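Local coordinates for glucosidase (Croceicoccus marinus, PDB 5Z3K), which probably hydrolyses O-glycosidic bonds as a family 39 beta-glucosidase of a deep-sea bacterium, at residues Asp381-Phe392 and Ser406-Arg417. Residues are numbered along the deposited sequence; the frame is centred on the assembly and turned at random.
Sequences DMYLTARDRDVF and SLNVPPRRVDAR
Phe-392 and Leu-407 form the hydrogen-bonded pair of a short antiparallel hairpin: Phe-392 N reaches Leu-407 O at 2.9 Å, and Leu-407 N answers to Phe-392 O at 3.0 Å. Two residues on, Val-409 N gives a nearly straight bond to Asp-390 O (3.2 Å, 178°), although it approaches from above the carbonyl plane. Past this point the regular strand pairing stops, and arginine side chains bridge the two chains.

Arg-387 carries much of that work. Its NH1 binds Pro-410 O at 3.1 Å and forms a salt bridge with Asp-390 OD1, its NH2 shares a water with Pro-410 O, and NE is held by Asn-232. Val-409 CG2 sits 3.4 Å from Arg-387 CZ, centred over one face of the guanidinium, while Arg-412 NE lies over the other. Arg-412, extended through CD, sends NH1 to Thr-385 O (2.9 Å), which lies in its guanidinium plane, and NH2 to Asn-232 O. A second water ties Arg-387 N, Asp-390 OD1 and Arg-412 N together. Cutting Arg-387 back to an alanine is likely to leave Asp-390 without its charged mate and open a gap between Val-409 and Arg-412.

Apolar contacts flank this centre. With CG anti to the backbone N (chi1 178°), the Phe-392 ring lies alongside Leu-407, CD2 to CD2 at 3.8 Å. Phe-392 CB meets Val-409 CG1, and farther along Ala-386 CB touches Val-414 CG1.

Two guanidinium groups thus probably tolerate close packing because backbone carbonyls, Asp-390 and Asn-232 accept their N-H groups, fastening this hairpin to the barrel at the loop after strand 223-229.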
# COMPACT_ATOMS: atom_id res chain seq x y z
N ASP A 381 -6.05 -25.26 -0.32
CA ASP A 381 -5.32 -26.46 -0.71
C ASP A 381 -4.81 -26.39 -2.14
O ASP A 381 -3.66 -26.78 -2.41
CB ASP A 381 -6.21 -27.70 -0.55
CG ASP A 381 -6.68 -27.90 0.85
OD1 ASP A 381 -5.86 -27.77 1.78
OD2 ASP A 381 -7.89 -28.17 1.03
N MSE A 382 -5.62 -25.91 -3.07
CA MSE A 382 -5.21 -25.97 -4.46
C MSE A 382 -3.99 -25.09 -4.71
O MSE A 382 -3.27 -25.30 -5.68
CB MSE A 382 -6.35 -25.57 -5.39
CG MSE A 382 -6.87 -24.19 -5.16
SE MSE A 382 -8.00 -23.64 -6.65
CE MSE A 382 -8.97 -22.26 -5.71
N TYR A 383 -3.73 -24.14 -3.81
CA TYR A 383 -2.54 -23.31 -3.95
C TYR A 383 -1.33 -23.87 -3.21
O TYR A 383 -0.26 -23.25 -3.23
CB TYR A 383 -2.84 -21.87 -3.50
CG TYR A 383 -3.77 -21.15 -4.45
CD1 TYR A 383 -3.30 -20.61 -5.65
CD2 TYR A 383 -5.12 -21.03 -4.16
CE1 TYR A 383 -4.17 -19.97 -6.53
CE2 TYR A 383 -5.98 -20.40 -5.03
CZ TYR A 383 -5.51 -19.87 -6.21
OH TYR A 383 -6.41 -19.24 -7.04
N LEU A 384 -1.46 -25.04 -2.59
CA LEU A 384 -0.32 -25.71 -1.96
C LEU A 384 0.29 -26.80 -2.84
O LEU A 384 1.20 -27.51 -2.40
CB LEU A 384 -0.74 -26.29 -0.61
CG LEU A 384 -1.08 -25.19 0.41
CD1 LEU A 384 -1.88 -25.73 1.59
CD2 LEU A 384 0.18 -24.47 0.88
N THR A 385 -0.18 -26.92 -4.08
CA THR A 385 0.42 -27.82 -5.06
C THR A 385 1.51 -27.07 -5.82
O THR A 385 1.29 -25.96 -6.30
CB THR A 385 -0.65 -28.31 -6.03
OG1 THR A 385 -1.72 -28.92 -5.30
CG2 THR A 385 -0.07 -29.31 -7.01
N ALA A 386 2.69 -27.69 -5.93
CA ALA A 386 3.75 -27.07 -6.71
C ALA A 386 3.37 -27.01 -8.18
O ALA A 386 2.70 -27.91 -8.70
CB ALA A 386 5.07 -27.84 -6.53
N ARG A 387 3.78 -25.93 -8.85
CA ARG A 387 3.59 -25.82 -10.29
C ARG A 387 4.63 -26.65 -11.03
O ARG A 387 5.74 -26.86 -10.55
CB ARG A 387 3.72 -24.37 -10.74
CG ARG A 387 2.89 -23.36 -9.98
CD ARG A 387 3.08 -21.98 -10.60
NE ARG A 387 2.51 -20.93 -9.76
CZ ARG A 387 3.12 -20.42 -8.70
NH1 ARG A 387 4.33 -20.86 -8.35
NH2 ARG A 387 2.54 -19.47 -7.99
N ASP A 388 4.25 -27.09 -12.24
CA ASP A 388 5.23 -27.65 -13.17
C ASP A 388 6.31 -26.62 -13.51
O ASP A 388 7.50 -26.95 -13.57
CB ASP A 388 4.55 -28.10 -14.47
CG ASP A 388 3.89 -29.44 -14.34
OD1 ASP A 388 4.17 -30.15 -13.34
OD2 ASP A 388 3.10 -29.80 -15.24
N ARG A 389 5.89 -25.39 -13.76
CA ARG A 389 6.76 -24.30 -14.17
C ARG A 389 6.32 -23.06 -13.41
O ARG A 389 5.12 -22.78 -13.34
CB ARG A 389 6.67 -24.08 -15.68
CG ARG A 389 7.73 -23.17 -16.26
CD ARG A 389 7.29 -22.65 -17.61
NE ARG A 389 8.30 -21.78 -18.21
CZ ARG A 389 8.02 -20.84 -19.11
NH1 ARG A 389 6.77 -20.64 -19.50
NH2 ARG A 389 9.00 -20.09 -19.61
N ASP A 390 7.27 -22.35 -12.81
CA ASP A 390 6.91 -21.22 -11.94
C ASP A 390 6.74 -19.94 -12.76
O ASP A 390 7.47 -18.96 -12.64
CB ASP A 390 7.94 -21.06 -10.84
CG ASP A 390 7.77 -22.09 -9.75
OD1 ASP A 390 6.61 -22.49 -9.49
OD2 ASP A 390 8.78 -22.51 -9.16
N VAL A 391 5.73 -20.00 -13.62
CA VAL A 391 5.29 -18.89 -14.45
C VAL A 391 3.77 -18.84 -14.38
O VAL A 391 3.10 -19.88 -14.46
CB VAL A 391 5.76 -19.05 -15.92
CG1 VAL A 391 4.92 -18.19 -16.86
CG2 VAL A 391 7.22 -18.71 -16.05
N PHE A 392 3.23 -17.65 -14.20
CA PHE A 392 1.79 -17.44 -14.14
C PHE A 392 1.34 -16.83 -15.46
O PHE A 392 1.92 -15.83 -15.91
CB PHE A 392 1.43 -16.53 -12.97
CG PHE A 392 -0.04 -16.22 -12.86
CD1 PHE A 392 -0.99 -17.20 -13.06
CD2 PHE A 392 -0.47 -14.94 -12.55
CE1 PHE A 392 -2.34 -16.92 -12.96
CE2 PHE A 392 -1.82 -14.64 -12.45
CZ PHE A 392 -2.76 -15.64 -12.65
N SER A 406 2.26 -13.25 -19.22
CA SER A 406 2.93 -14.18 -18.33
C SER A 406 4.00 -13.45 -17.53
O SER A 406 4.64 -12.51 -18.02
CB SER A 406 3.56 -15.34 -19.12
OG SER A 406 4.79 -14.94 -19.68
N LEU A 407 4.20 -13.91 -16.29
CA LEU A 407 5.24 -13.36 -15.43
C LEU A 407 5.83 -14.48 -14.58
O LEU A 407 5.19 -15.50 -14.33
CB LEU A 407 4.71 -12.24 -14.53
CG LEU A 407 3.82 -12.66 -13.35
CD1 LEU A 407 4.00 -11.73 -12.17
CD2 LEU A 407 2.36 -12.70 -13.76
N ASN A 408 7.08 -14.27 -14.15
CA ASN A 408 7.73 -15.19 -13.23
C ASN A 408 7.15 -15.03 -11.82
O ASN A 408 6.97 -13.90 -11.34
CB ASN A 408 9.23 -14.96 -13.21
CG ASN A 408 9.89 -15.30 -14.55
OD1 ASN A 408 9.33 -16.06 -15.35
ND2 ASN A 408 11.05 -14.72 -14.80
N VAL A 409 6.86 -16.15 -11.17
CA VAL A 409 6.30 -16.16 -9.81
C VAL A 409 7.23 -17.00 -8.95
O VAL A 409 7.87 -17.92 -9.48
CB VAL A 409 4.87 -16.72 -9.79
CG1 VAL A 409 3.87 -15.74 -10.42
CG2 VAL A 409 4.82 -18.07 -10.49
N PRO A 410 7.34 -16.74 -7.66
CA PRO A 410 8.21 -17.57 -6.82
C PRO A 410 7.65 -18.97 -6.70
O PRO A 410 6.46 -19.20 -6.93
CB PRO A 410 8.20 -16.84 -5.46
CG PRO A 410 6.98 -15.99 -5.47
CD PRO A 410 6.69 -15.65 -6.90
N PRO A 411 8.49 -19.96 -6.38
CA PRO A 411 7.96 -21.29 -6.09
C PRO A 411 6.98 -21.25 -4.94
O PRO A 411 7.20 -20.56 -3.93
CB PRO A 411 9.21 -22.10 -5.73
CG PRO A 411 10.25 -21.08 -5.39
CD PRO A 411 9.95 -19.89 -6.23
N ARG A 412 5.88 -21.97 -5.09
CA ARG A 412 4.89 -22.00 -4.03
C ARG A 412 5.45 -22.66 -2.78
O ARG A 412 6.26 -23.59 -2.84
CB ARG A 412 3.65 -22.74 -4.50
CG ARG A 412 2.85 -21.98 -5.52
CD ARG A 412 1.70 -22.81 -5.97
NE ARG A 412 0.80 -22.03 -6.79
CZ ARG A 412 -0.18 -22.57 -7.51
NH1 ARG A 412 -0.37 -23.89 -7.49
NH2 ARG A 412 -0.96 -21.78 -8.24
N ARG A 413 5.02 -22.15 -1.62
CA ARG A 413 5.43 -22.68 -0.31
C ARG A 413 4.56 -23.89 0.01
O ARG A 413 3.56 -23.81 0.73
CB ARG A 413 5.30 -21.61 0.76
CG ARG A 413 6.22 -20.42 0.58
CD ARG A 413 6.35 -19.65 1.89
NE ARG A 413 5.05 -19.18 2.36
CZ ARG A 413 4.71 -19.07 3.64
NH1 ARG A 413 5.58 -19.40 4.59
NH2 ARG A 413 3.51 -18.62 3.96
N VAL A 414 4.94 -25.04 -0.55
CA VAL A 414 4.07 -26.21 -0.49
C VAL A 414 3.90 -26.73 0.92
O VAL A 414 2.94 -27.46 1.20
CB VAL A 414 4.60 -27.33 -1.41
CG1 VAL A 414 4.59 -26.89 -2.87
CG2 VAL A 414 5.98 -27.75 -0.97
N ASP A 415 4.79 -26.37 1.84
CA ASP A 415 4.71 -26.82 3.23
C ASP A 415 4.00 -25.82 4.13
O ASP A 415 3.96 -26.01 5.36
CB ASP A 415 6.12 -27.10 3.77
CG ASP A 415 6.82 -28.21 3.01
OD1 ASP A 415 6.15 -29.22 2.68
OD2 ASP A 415 8.03 -28.08 2.72
N ALA A 416 3.40 -24.77 3.57
CA ALA A 416 2.81 -23.70 4.36
C ALA A 416 1.33 -23.89 4.65
O ALA A 416 0.61 -22.90 4.82
CB ALA A 416 3.04 -22.35 3.66
N ARG A 417 0.85 -25.14 4.72
CA ARG A 417 -0.53 -25.39 5.10
C ARG A 417 -0.81 -24.82 6.49
O ARG A 417 0.06 -24.84 7.36
CB ARG A 417 -0.82 -26.90 5.08
CG ARG A 417 -2.21 -27.29 5.59
CD ARG A 417 -2.49 -28.78 5.39
NE ARG A 417 -2.23 -29.19 4.01
CZ ARG A 417 -3.09 -29.05 3.01
NH1 ARG A 417 -4.28 -28.51 3.24
NH2 ARG A 417 -2.77 -29.45 1.79
O HOH W 1 4.00 -18.14 -6.18
O HOH W 2 5.46 -24.00 -7.50